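PDB 5GJO: Lysine/ornithine decarboxylase from Selenomonas ruminantium, which decarboxylates L-lysine and L-ornithine with similar efficiency, using pyridoxal 5'-phosphate as cofactor and giving cadaverine and putrescine. Local coordinates for residues F114-P119 with D123-A128; R200-A205 with R246-T251; P257-C262 with M298-C303; G279-Y284 with Y331-A336. The protein carries 2 engineered substitutions. All coordinates share one frame; numbering follows the deposited sequence.

Contact 1: F114-P119 with D123-A128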
# COMPACT_ATOMS: atom_id res chain seq x y z
N PHE A 114 27.34 0.38 7.48
CA PHE A 114 26.60 0.56 6.24
C PHE A 114 26.83 -0.67 5.37
O PHE A 114 27.83 -1.30 5.48
CB PHE A 114 27.15 1.75 5.44
CG PHE A 114 26.94 3.10 6.07
CD1 PHE A 114 25.91 3.35 6.92
CD2 PHE A 114 27.79 4.14 5.74
CE1 PHE A 114 25.72 4.59 7.46
CE2 PHE A 114 27.61 5.39 6.28
CZ PHE A 114 26.57 5.60 7.15
N THR A 115 25.87 -0.96 4.51
CA THR A 115 26.11 -1.83 3.31
C THR A 115 26.10 -1.04 2.05
O THR A 115 25.56 0.03 1.99
CB THR A 115 25.13 -3.06 3.22
OG1 THR A 115 23.86 -2.57 2.87
CG2 THR A 115 25.02 -3.75 4.56
N PHE A 116 26.73 -1.60 1.03
CA PHE A 116 26.69 -1.04 -0.30
C PHE A 116 26.96 -2.10 -1.37
O PHE A 116 27.51 -3.13 -1.10
CB PHE A 116 27.66 0.13 -0.44
CG PHE A 116 29.10 -0.27 -0.53
CD1 PHE A 116 29.71 -0.95 0.49
CD2 PHE A 116 29.85 0.06 -1.65
CE1 PHE A 116 31.04 -1.29 0.41
CE2 PHE A 116 31.16 -0.30 -1.74
CZ PHE A 116 31.76 -0.98 -0.72
N ASP A 117 26.50 -1.83 -2.58
CA ASP A 117 26.71 -2.74 -3.69
C ASP A 117 27.12 -2.05 -5.00
O ASP A 117 27.08 -2.67 -6.03
CB ASP A 117 25.49 -3.65 -3.91
CG ASP A 117 24.24 -2.89 -4.30
OD1 ASP A 117 24.33 -1.75 -4.74
OD2 ASP A 117 23.15 -3.45 -4.16
N ASP A 118 27.46 -0.78 -4.94
CA ASP A 118 27.77 -0.03 -6.16
C ASP A 118 28.87 1.00 -5.97
O ASP A 118 28.96 1.59 -4.92
CB ASP A 118 26.52 0.66 -6.68
CG ASP A 118 26.64 1.05 -8.13
OD1 ASP A 118 26.29 0.21 -8.98
OD2 ASP A 118 27.08 2.17 -8.41
N PRO A 119 29.65 1.29 -7.01
CA PRO A 119 30.65 2.36 -6.78
C PRO A 119 30.04 3.72 -6.57
O PRO A 119 30.61 4.55 -5.87
CB PRO A 119 31.52 2.30 -8.05
CG PRO A 119 30.83 1.44 -9.02
CD PRO A 119 29.82 0.58 -8.31
N ASP A 123 31.10 7.56 -2.52
CA ASP A 123 31.29 8.99 -2.16
C ASP A 123 30.22 9.58 -1.24
O ASP A 123 30.54 10.36 -0.34
CB ASP A 123 31.50 9.88 -3.37
CG ASP A 123 32.89 9.63 -4.05
OD1 ASP A 123 33.74 8.87 -3.49
OD2 ASP A 123 33.10 10.15 -5.19
N LYS A 124 28.96 9.20 -1.44
CA LYS A 124 27.84 9.58 -0.56
C LYS A 124 28.15 9.14 0.88
O LYS A 124 27.96 9.94 1.80
CB LYS A 124 26.49 8.89 -1.00
CG LYS A 124 25.88 9.35 -2.28
CD LYS A 124 24.86 8.32 -2.91
CE LYS A 124 23.75 7.97 -2.00
NZ LYS A 124 22.77 6.99 -2.61
N MET A 125 28.58 7.88 1.08
CA MET A 125 28.84 7.33 2.41
C MET A 125 30.07 8.03 3.07
O MET A 125 30.05 8.41 4.27
CB MET A 125 29.10 5.86 2.37
CG MET A 125 27.84 5.00 2.02
SD MET A 125 28.13 3.27 2.20
CE MET A 125 29.33 2.94 0.91
N ALA A 126 31.13 8.17 2.29
CA ALA A 126 32.38 8.77 2.79
C ALA A 126 32.17 10.22 3.19
O ALA A 126 32.77 10.68 4.19
CB ALA A 126 33.46 8.67 1.70
N LYS A 127 31.31 10.94 2.48
CA LYS A 127 31.01 12.28 2.80
C LYS A 127 30.15 12.40 4.05
O LYS A 127 30.32 13.33 4.81
CB LYS A 127 30.29 12.91 1.64
CG LYS A 127 30.03 14.38 1.82
CD LYS A 127 29.65 15.09 0.53
CE LYS A 127 28.82 16.32 0.90
NZ LYS A 127 28.97 17.34 -0.15
N ALA A 128 29.17 11.52 4.24
CA ALA A 128 28.19 11.68 5.31
C ALA A 128 28.76 11.19 6.59
O ALA A 128 28.51 11.80 7.62
CB ALA A 128 26.89 10.92 4.98
O HOH W 1 31.05 7.28 -5.33
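M125 reaches from helix 122-128 between the rings of F114 and F116, and its sulfur and methyl account for the nearest approaches to both. Two of these are Met-aromatic contacts. SD lies 4.7 Å from the F114 ring centroid, 61° off the ring normal, and 5.3 Å from the F116 ring centroid, so it approaches both rings obliquely. The division of labour is clear from the atoms: M125 SD touches F114 CD2 at 3.7 Å and is as near to F114 CB, whereas M125 CE sits against the root of the other phenylalanine, 3.5 Å from F116 CG. The M125 chain runs alongside F114 in the reverse sense and lies roughly perpendicular to the F116 side chain. The bend at chi3 (-66°) is what turns the methyl off the extended part of the chain toward F116. An alanine in place of M125 is likely to open a gap between helix and strand and leave both phenylalanine rings without their sulfur and methyl neighbour.

Polar contact is indirect: water 1 donates to P119 O and accepts from D123 N at 2.8 Å, joining the loop to the helix.

The segment axes run nearly antiparallel, at 161° and 10.6 Å apart, as expected where a barrel strand is followed by the helix returning over it. This is the first half of the beta-alpha-beta unit 113-116, 122-128, 133-137. Helix 100-109 covers F114 through L103 and A106, helix 160-169 meets F116 through L163 and A167, and V134 of strand 133-137 touches both M125 and F116.

Contact 2: R200-A205 with R246-T251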
# COMPACT_ATOMS: atom_id res chain seq x y z
N ARG A 200 36.10 -17.65 0.22
CA ARG A 200 37.11 -17.40 -0.82
C ARG A 200 37.43 -15.93 -0.87
O ARG A 200 38.62 -15.54 -0.88
CB ARG A 200 36.72 -17.97 -2.17
CG ARG A 200 37.72 -17.61 -3.25
CD ARG A 200 37.22 -18.05 -4.60
NE ARG A 200 35.92 -17.45 -5.00
CZ ARG A 200 35.75 -16.23 -5.46
NH1 ARG A 200 36.75 -15.35 -5.52
NH2 ARG A 200 34.52 -15.84 -5.81
N LEU A 201 36.42 -15.08 -0.90
CA LEU A 201 36.65 -13.61 -0.88
C LEU A 201 37.43 -13.14 0.31
O LEU A 201 38.35 -12.32 0.17
CB LEU A 201 35.37 -12.83 -1.06
CG LEU A 201 34.67 -13.04 -2.39
CD1 LEU A 201 33.27 -12.42 -2.36
CD2 LEU A 201 35.44 -12.43 -3.54
N PHE A 202 37.12 -13.65 1.51
CA PHE A 202 37.87 -13.21 2.68
C PHE A 202 39.40 -13.60 2.52
O PHE A 202 40.30 -12.82 2.86
CB PHE A 202 37.35 -13.91 3.92
CG PHE A 202 36.32 -13.14 4.68
CD1 PHE A 202 35.16 -12.68 4.10
CD2 PHE A 202 36.49 -12.88 6.02
CE1 PHE A 202 34.18 -12.01 4.86
CE2 PHE A 202 35.57 -12.22 6.78
CZ PHE A 202 34.40 -11.72 6.18
N ASP A 203 39.65 -14.79 2.02
CA ASP A 203 41.00 -15.25 1.83
C ASP A 203 41.75 -14.37 0.82
O ASP A 203 42.86 -13.96 1.06
CB ASP A 203 41.02 -16.70 1.39
CG ASP A 203 40.58 -17.66 2.48
OD1 ASP A 203 40.50 -17.28 3.64
OD2 ASP A 203 40.31 -18.81 2.13
N GLU A 204 41.10 -14.05 -0.29
CA GLU A 204 41.72 -13.15 -1.31
C GLU A 204 41.93 -11.74 -0.75
O GLU A 204 42.99 -11.09 -0.98
CB GLU A 204 40.88 -13.13 -2.60
CG GLU A 204 40.79 -14.44 -3.31
CD GLU A 204 39.88 -14.42 -4.54
OE1 GLU A 204 39.69 -15.51 -5.16
OE2 GLU A 204 39.36 -13.34 -4.89
N ALA A 205 40.98 -11.22 0.00
CA ALA A 205 41.18 -9.92 0.66
C ALA A 205 42.42 -9.91 1.57
O ALA A 205 43.13 -8.93 1.59
CB ALA A 205 39.99 -9.57 1.54
N ARG A 246 32.40 -24.03 10.53
CA ARG A 246 33.30 -24.70 9.62
C ARG A 246 34.18 -23.73 8.92
O ARG A 246 35.41 -23.92 8.87
CB ARG A 246 32.52 -25.50 8.62
CG ARG A 246 33.37 -26.18 7.55
CD ARG A 246 32.51 -26.54 6.38
NE ARG A 246 33.23 -27.30 5.35
CZ ARG A 246 32.73 -27.61 4.19
NH1 ARG A 246 31.49 -27.17 3.83
NH2 ARG A 246 33.42 -28.42 3.38
N LEU A 247 33.61 -22.71 8.34
CA LEU A 247 34.34 -21.75 7.51
C LEU A 247 34.79 -20.50 8.18
O LEU A 247 35.77 -19.88 7.72
CB LEU A 247 33.49 -21.35 6.27
CG LEU A 247 33.05 -22.50 5.40
CD1 LEU A 247 32.14 -21.98 4.29
CD2 LEU A 247 34.22 -23.31 4.81
N PHE A 248 34.06 -19.99 9.23
CA PHE A 248 34.32 -18.70 9.83
C PHE A 248 34.46 -18.83 11.34
O PHE A 248 33.76 -18.12 12.12
CB PHE A 248 33.20 -17.68 9.45
CG PHE A 248 33.19 -17.33 8.00
CD1 PHE A 248 33.99 -16.30 7.52
CD2 PHE A 248 32.38 -18.04 7.11
CE1 PHE A 248 33.99 -15.98 6.18
CE2 PHE A 248 32.41 -17.73 5.72
CZ PHE A 248 33.18 -16.65 5.30
N PRO A 249 35.43 -19.62 11.81
CA PRO A 249 35.63 -19.77 13.27
C PRO A 249 36.03 -18.50 14.00
O PRO A 249 35.72 -18.31 15.19
CB PRO A 249 36.78 -20.80 13.37
CG PRO A 249 37.40 -20.84 12.06
CD PRO A 249 36.35 -20.46 11.03
N ASP A 250 36.71 -17.63 13.29
CA ASP A 250 37.30 -16.40 13.85
C ASP A 250 36.80 -15.10 13.27
O ASP A 250 37.44 -14.04 13.36
CB ASP A 250 38.84 -16.50 13.63
CG ASP A 250 39.43 -17.79 14.17
OD1 ASP A 250 39.03 -18.29 15.26
OD2 ASP A 250 40.27 -18.35 13.46
N THR A 251 35.62 -15.12 12.68
CA THR A 251 35.01 -13.92 12.14
C THR A 251 33.74 -13.60 12.99
O THR A 251 33.18 -14.52 13.48
CB THR A 251 34.67 -14.24 10.68
OG1 THR A 251 35.90 -14.35 9.92
CG2 THR A 251 33.85 -13.17 10.06
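F202 presents one ring face to F248, whose CE1 stands 3.8 Å above the plane and over the ring centre. The approach is edge-to-face, a T-shaped stack: the centroids are 5.2 Å apart and the planes meet at 79°, with F248 supplying the edge and F202 the face. F248 CE1 is 4.0 to 4.2 Å from F202 CG, CD1, CD2 and CE1, a spread narrow enough to agree with a position over the ring rather than at its rim. At F248 the CG is turned anti to the carbonyl carbon (chi1 -67°), and this carries the ring toward helix 189-207 although the CB does not itself point there.

Both segments belong to the TIM-barrel-type domain that binds the cofactor, and the contact joins the outer helix 189-207 to the end of helix 233-247. F248 is the first residue to leave helical geometry there, and it starts a type I beta turn that runs to T251, just ahead of strand 252-255. The turn brings T251 back to the far rim of the F202 ring. There T251 OG1 lies 3.8 Å from F202 CE2, an oblique approach, and T251 CG2 is at the same 3.8 Å from F202 CE2.

With an alanine at F202, the F248 edge is likely to lose the face it meets, and T251 its ring neighbour, opening a gap between helix and turn. F202 also touches I177 of strand 173-178 and L212, while F248 packs against A198 and R199 of helix 189-207. R199 NH1 donates a hydrogen bond to L247 O.

Contact 3: P257-C262 with M298-C303. Engineered in segment 298-303: C303 (natural residue Thr). With NA (sodium ion), chain J; PLP (pyridoxal-5'-phosphate), chain H.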
# COMPACT_ATOMS: atom_id res chain seq x y z
N PRO A 257 17.46 -11.14 10.29
CA PRO A 257 16.10 -11.66 10.13
C PRO A 257 15.06 -10.54 10.27
O PRO A 257 15.11 -9.72 11.22
CB PRO A 257 15.95 -12.64 11.31
CG PRO A 257 16.84 -11.97 12.37
CD PRO A 257 18.06 -11.68 11.51
N GLY A 258 14.09 -10.50 9.33
CA GLY A 258 12.90 -9.67 9.43
C GLY A 258 11.66 -10.57 9.66
O GLY A 258 11.17 -10.67 10.78
N ARG A 259 11.20 -11.21 8.58
CA ARG A 259 9.92 -11.97 8.57
C ARG A 259 9.76 -12.90 9.75
O ARG A 259 8.69 -13.01 10.37
CB ARG A 259 9.81 -12.78 7.27
CG ARG A 259 8.41 -13.30 7.01
CD ARG A 259 8.46 -14.23 5.81
NE ARG A 259 8.82 -13.55 4.58
CZ ARG A 259 8.02 -12.83 3.82
NH1 ARG A 259 6.74 -12.66 4.12
NH2 ARG A 259 8.51 -12.30 2.69
N TYR A 260 10.83 -13.61 10.04
CA TYR A 260 10.80 -14.68 11.01
C TYR A 260 10.47 -14.18 12.43
O TYR A 260 9.82 -14.85 13.18
CB TYR A 260 12.12 -15.49 10.98
CG TYR A 260 12.38 -16.27 12.24
CD1 TYR A 260 11.87 -17.53 12.43
CD2 TYR A 260 13.08 -15.70 13.28
CE1 TYR A 260 12.08 -18.22 13.61
CE2 TYR A 260 13.29 -16.38 14.46
CZ TYR A 260 12.79 -17.64 14.62
OH TYR A 260 13.00 -18.30 15.80
N MET A 261 11.01 -13.02 12.80
CA MET A 261 10.99 -12.63 14.21
C MET A 261 9.56 -12.45 14.72
O MET A 261 9.28 -12.90 15.82
CB MET A 261 11.83 -11.36 14.43
CG MET A 261 12.25 -11.13 15.87
SD MET A 261 13.30 -12.47 16.46
CE MET A 261 14.81 -12.24 15.52
N CYS A 262 8.67 -11.83 13.92
CA CYS A 262 7.30 -11.57 14.40
C CYS A 262 6.23 -12.27 13.60
O CYS A 262 5.07 -12.13 13.93
CB CYS A 262 7.02 -10.08 14.43
SG CYS A 262 8.31 -9.08 15.15
N MET A 298 -0.68 -8.61 -2.32
CA MET A 298 -0.22 -7.87 -3.50
C MET A 298 1.29 -7.72 -3.55
O MET A 298 1.96 -8.03 -4.55
CB MET A 298 -0.87 -6.48 -3.47
CG MET A 298 -2.37 -6.53 -3.64
SD MET A 298 -2.81 -7.23 -5.27
CE MET A 298 -1.55 -6.16 -6.23
N TYR A 299 1.86 -7.23 -2.48
CA TYR A 299 3.28 -6.93 -2.48
C TYR A 299 4.16 -8.11 -2.14
O TYR A 299 5.34 -8.09 -2.46
CB TYR A 299 3.65 -5.77 -1.54
CG TYR A 299 3.20 -4.44 -1.98
CD1 TYR A 299 3.92 -3.73 -2.91
CD2 TYR A 299 2.05 -3.87 -1.48
CE1 TYR A 299 3.48 -2.52 -3.35
CE2 TYR A 299 1.64 -2.62 -1.90
CZ TYR A 299 2.35 -1.97 -2.86
OH TYR A 299 1.99 -0.68 -3.27
N ASP A 300 3.65 -9.08 -1.43
CA ASP A 300 4.48 -10.15 -0.80
C ASP A 300 4.01 -11.50 -1.32
O ASP A 300 4.42 -12.52 -0.78
CB ASP A 300 4.31 -10.06 0.72
CG ASP A 300 5.39 -10.81 1.50
OD1 ASP A 300 6.56 -10.81 1.12
OD2 ASP A 300 5.00 -11.42 2.54
N HIS A 301 3.17 -11.50 -2.40
CA HIS A 301 2.67 -12.68 -3.08
C HIS A 301 2.12 -13.71 -2.06
O HIS A 301 2.34 -14.93 -2.22
CB HIS A 301 3.76 -13.37 -3.94
CG HIS A 301 4.59 -12.41 -4.73
ND1 HIS A 301 5.97 -12.33 -4.59
CD2 HIS A 301 4.23 -11.41 -5.57
CE1 HIS A 301 6.43 -11.34 -5.35
NE2 HIS A 301 5.40 -10.77 -5.96
N TRP A 302 1.46 -13.27 -1.01
CA TRP A 302 1.21 -14.11 0.15
C TRP A 302 -0.23 -14.62 0.31
O TRP A 302 -1.13 -14.01 -0.19
CB TRP A 302 1.63 -13.36 1.41
CG TRP A 302 1.95 -14.22 2.60
CD1 TRP A 302 1.11 -14.59 3.59
CD2 TRP A 302 3.21 -14.82 2.91
NE1 TRP A 302 1.75 -15.38 4.50
CE2 TRP A 302 3.05 -15.53 4.10
CE3 TRP A 302 4.46 -14.80 2.30
CZ2 TRP A 302 4.09 -16.22 4.69
CZ3 TRP A 302 5.48 -15.48 2.89
CH2 TRP A 302 5.30 -16.19 4.07
N CYS A 303 -0.40 -15.77 0.97
CA CYS A 303 -1.76 -16.31 1.25
C CYS A 303 -1.81 -16.55 2.72
O CYS A 303 -1.01 -17.36 3.19
CB CYS A 303 -1.86 -17.66 0.51
SG CYS A 303 -3.39 -18.62 0.86
NA NA J . 1.19 0.50 -1.40
N1 PLP H . 17.86 -7.29 5.83
C2 PLP H . 17.81 -6.71 4.60
C2A PLP H . 18.96 -5.86 4.12
C3 PLP H . 16.63 -6.91 3.73
O3 PLP H . 16.56 -6.34 2.49
C4 PLP H . 15.53 -7.76 4.25
C4A PLP H . 14.31 -8.02 3.45
O4A PLP H . 13.98 -7.24 2.57
C5 PLP H . 15.71 -8.33 5.60
C6 PLP H . 16.88 -8.06 6.31
C5A PLP H . 14.63 -9.21 6.21
O4P PLP H . 14.30 -10.25 5.30
P PLP H . 13.36 -11.47 5.76
O1P PLP H . 14.14 -12.14 6.86
O2P PLP H . 13.20 -12.30 4.51
O3P PLP H . 12.09 -10.79 6.21
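R259, whose backbone N holds the PLP phosphate, sends its guanidinium away to D300 and W302. It lies in the glycine-containing turn that follows strand 252-255 of the TIM-barrel-type domain. Segment 298-303 leaves helix 296-299, which follows strand 283-286 of the mixed sheet, so the contact ties the barrel turn to that part of the chain.

The ionic contact is a bidentate, end-on salt bridge. R259 NH1 donates to D300 OD2 at 2.7 Å and R259 NH2 to D300 OD1 at 2.9 Å, with N-H...O angles of 169° and 171°. Each oxygen uses its syn lone pair, and the guanidinium and carboxylate planes are only 4° apart, so two straight bonds fix the rotation of both groups. A bend at chi3 in R259 turns the guanidinium to meet the acid. R259 NH2 has a second partner in S183 OG, which also bonds PLP.

The W302 ring lies almost parallel to the guanidinium, with W302 CZ3 over one guanidinium face, 3.3 Å from R259 NH1.

Two further bonds leave segment 298-303: Y299 OH binds a sodium ion together with S357 O of the second subunit, and the engineered C303 forms a disulfide with C226.

From 257-262 two backbone amides bond the phosphate. G258 N donates to PLP O1P at 3.0 Å, and glycine fits here because a side chain would clash with PLP C5A. The next amide, R259 N, donates to PLP O3P at 2.6 Å.

Contact 4: G279-Y284 with Y331-A336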
# COMPACT_ATOMS: atom_id res chain seq x y z
N GLY A 279 -27.49 -16.55 -4.99
CA GLY A 279 -26.62 -17.51 -5.71
C GLY A 279 -25.75 -18.52 -4.91
O GLY A 279 -25.94 -18.74 -3.70
N GLU A 280 -24.82 -19.18 -5.60
CA GLU A 280 -24.29 -20.44 -5.05
C GLU A 280 -23.10 -20.26 -4.11
O GLU A 280 -22.95 -21.01 -3.17
CB GLU A 280 -23.94 -21.45 -6.14
CG GLU A 280 -23.97 -22.90 -5.66
CD GLU A 280 -23.99 -23.88 -6.83
OE1 GLU A 280 -25.02 -24.60 -6.99
OE2 GLU A 280 -23.00 -23.89 -7.62
N GLN A 281 -22.28 -19.27 -4.38
CA GLN A 281 -21.15 -18.98 -3.51
C GLN A 281 -21.44 -17.73 -2.63
O GLN A 281 -21.46 -16.64 -3.12
CB GLN A 281 -19.91 -18.87 -4.38
CG GLN A 281 -18.70 -18.40 -3.64
CD GLN A 281 -17.39 -18.92 -4.09
OE1 GLN A 281 -16.38 -18.48 -3.62
NE2 GLN A 281 -17.39 -19.93 -4.97
N PRO A 282 -21.62 -17.88 -1.32
CA PRO A 282 -21.81 -16.69 -0.54
C PRO A 282 -20.57 -15.81 -0.52
O PRO A 282 -19.42 -16.34 -0.58
CB PRO A 282 -22.06 -17.19 0.86
CG PRO A 282 -21.85 -18.62 0.87
CD PRO A 282 -21.56 -19.08 -0.51
N TRP A 283 -20.77 -14.51 -0.33
CA TRP A 283 -19.67 -13.56 -0.08
C TRP A 283 -19.80 -13.02 1.31
O TRP A 283 -20.90 -12.72 1.82
CB TRP A 283 -19.67 -12.39 -1.00
CG TRP A 283 -19.25 -12.64 -2.40
CD1 TRP A 283 -19.72 -13.61 -3.25
CD2 TRP A 283 -18.31 -11.87 -3.18
NE1 TRP A 283 -19.07 -13.53 -4.47
CE2 TRP A 283 -18.27 -12.43 -4.47
CE3 TRP A 283 -17.51 -10.77 -2.91
CZ2 TRP A 283 -17.39 -11.95 -5.46
CZ3 TRP A 283 -16.64 -10.32 -3.87
CH2 TRP A 283 -16.61 -10.88 -5.16
N TYR A 284 -18.66 -12.80 1.92
CA TYR A 284 -18.57 -12.10 3.15
C TYR A 284 -17.61 -10.92 2.98
O TYR A 284 -16.48 -11.11 2.50
CB TYR A 284 -17.98 -13.00 4.21
CG TYR A 284 -18.82 -14.24 4.34
CD1 TYR A 284 -20.10 -14.13 4.86
CD2 TYR A 284 -18.37 -15.48 3.94
CE1 TYR A 284 -20.93 -15.22 4.95
CE2 TYR A 284 -19.17 -16.64 4.10
CZ TYR A 284 -20.46 -16.46 4.57
OH TYR A 284 -21.30 -17.49 4.80
N TYR A 331 -10.16 -13.92 -0.64
CA TYR A 331 -10.22 -15.40 -0.84
C TYR A 331 -11.43 -15.71 -1.71
O TYR A 331 -12.48 -15.09 -1.55
CB TYR A 331 -10.37 -16.12 0.46
CG TYR A 331 -9.33 -15.90 1.49
CD1 TYR A 331 -9.42 -14.80 2.37
CD2 TYR A 331 -8.25 -16.75 1.64
CE1 TYR A 331 -8.49 -14.58 3.38
CE2 TYR A 331 -7.29 -16.53 2.64
CZ TYR A 331 -7.40 -15.39 3.47
OH TYR A 331 -6.52 -15.11 4.46
N ARG A 332 -11.26 -16.73 -2.58
CA ARG A 332 -12.35 -17.29 -3.41
C ARG A 332 -12.40 -18.81 -3.21
O ARG A 332 -11.37 -19.45 -2.91
CB ARG A 332 -12.09 -16.96 -4.88
CG ARG A 332 -12.16 -15.47 -5.18
CD ARG A 332 -11.85 -15.25 -6.66
NE ARG A 332 -12.13 -13.85 -7.11
CZ ARG A 332 -11.18 -12.92 -7.19
NH1 ARG A 332 -9.90 -13.18 -6.83
NH2 ARG A 332 -11.47 -11.70 -7.60
N ASP A 333 -13.60 -19.35 -3.25
CA ASP A 333 -13.80 -20.84 -3.12
C ASP A 333 -13.22 -21.36 -1.84
O ASP A 333 -12.67 -22.43 -1.78
CB ASP A 333 -13.29 -21.54 -4.35
CG ASP A 333 -13.87 -20.97 -5.61
OD1 ASP A 333 -15.06 -21.02 -5.82
OD2 ASP A 333 -13.14 -20.42 -6.43
N PHE A 334 -13.38 -20.59 -0.77
CA PHE A 334 -12.82 -20.91 0.54
C PHE A 334 -13.89 -21.63 1.32
O PHE A 334 -14.99 -21.12 1.47
CB PHE A 334 -12.38 -19.58 1.25
CG PHE A 334 -11.76 -19.81 2.61
CD1 PHE A 334 -12.56 -20.05 3.72
CD2 PHE A 334 -10.37 -19.93 2.70
CE1 PHE A 334 -11.99 -20.32 4.97
CE2 PHE A 334 -9.78 -20.16 3.97
CZ PHE A 334 -10.59 -20.36 5.06
N MET A 335 -13.62 -22.84 1.82
CA MET A 335 -14.64 -23.58 2.56
C MET A 335 -14.91 -22.94 3.95
O MET A 335 -14.00 -22.92 4.80
CB MET A 335 -14.25 -25.06 2.77
CG MET A 335 -14.27 -25.85 1.52
SD MET A 335 -16.00 -26.11 0.98
CE MET A 335 -16.62 -27.12 2.24
N ALA A 336 -16.10 -22.41 4.11
CA ALA A 336 -16.49 -21.65 5.24
C ALA A 336 -17.88 -22.02 5.71
O ALA A 336 -18.79 -22.32 4.87
CB ALA A 336 -16.39 -20.14 4.96
O HOH W 2 -20.34 -19.91 3.75
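The backbones come closest at Q281 and D333, whose CA atoms are 7.6 Å apart, and the chain turns a corner at R332 and D333. Side chain and backbone then form a two-bond link. Q281 NE2 donates to D333 OD1 at 2.7 Å, almost straight at 177°; the acid oxygen is approached from above the carboxylate plane, and the amide and carboxylate planes are 76° apart. In return D333 N donates to Q281 OE1 at 2.9 Å, somewhat tilted from the carbonyl plane. Q281 OE1 also accepts a hydrogen bond from T318 OG1, so both ends of this amide are engaged and its flip is fixed. With CG set opposite the backbone N (chi1 173°), the Q281 chain heads for D333, and a bend at chi2 then turns the amide.

Farther along, water 2 lies 2.8 Å from Y284 OH and donates to A336 O, joining the strands where no direct bond spans them. Y284 OH is also bonded to L339 N. Strand 315-320 runs between strands 283-286 and 329-336, and D333 and F334 both face S317: this is a G1 beta bulge in the mixed sheet.

Contacts 1, 2 and 3 are buried and contact 4 lies at the surface, its centre about 31 Å from the centre of the chain. The first two have all four segments in the cofactor-binding barrel domain, joining outer helices to a strand or a turn with sulfur, methyl and aromatic groups and no direct hydrogen bond. Contact 3, its centre about 6 Å from that of the chain, instead uses charge beside the phosphate and links the barrel to later chain. Contact 4 relies on an uncharged amide bonded to a carboxylate and a backbone N-H, plus water. Contacts 3 and 4 alternate along the chain, their nearest atoms about 5 Å apart, and helix 296-299 follows strand 283-286.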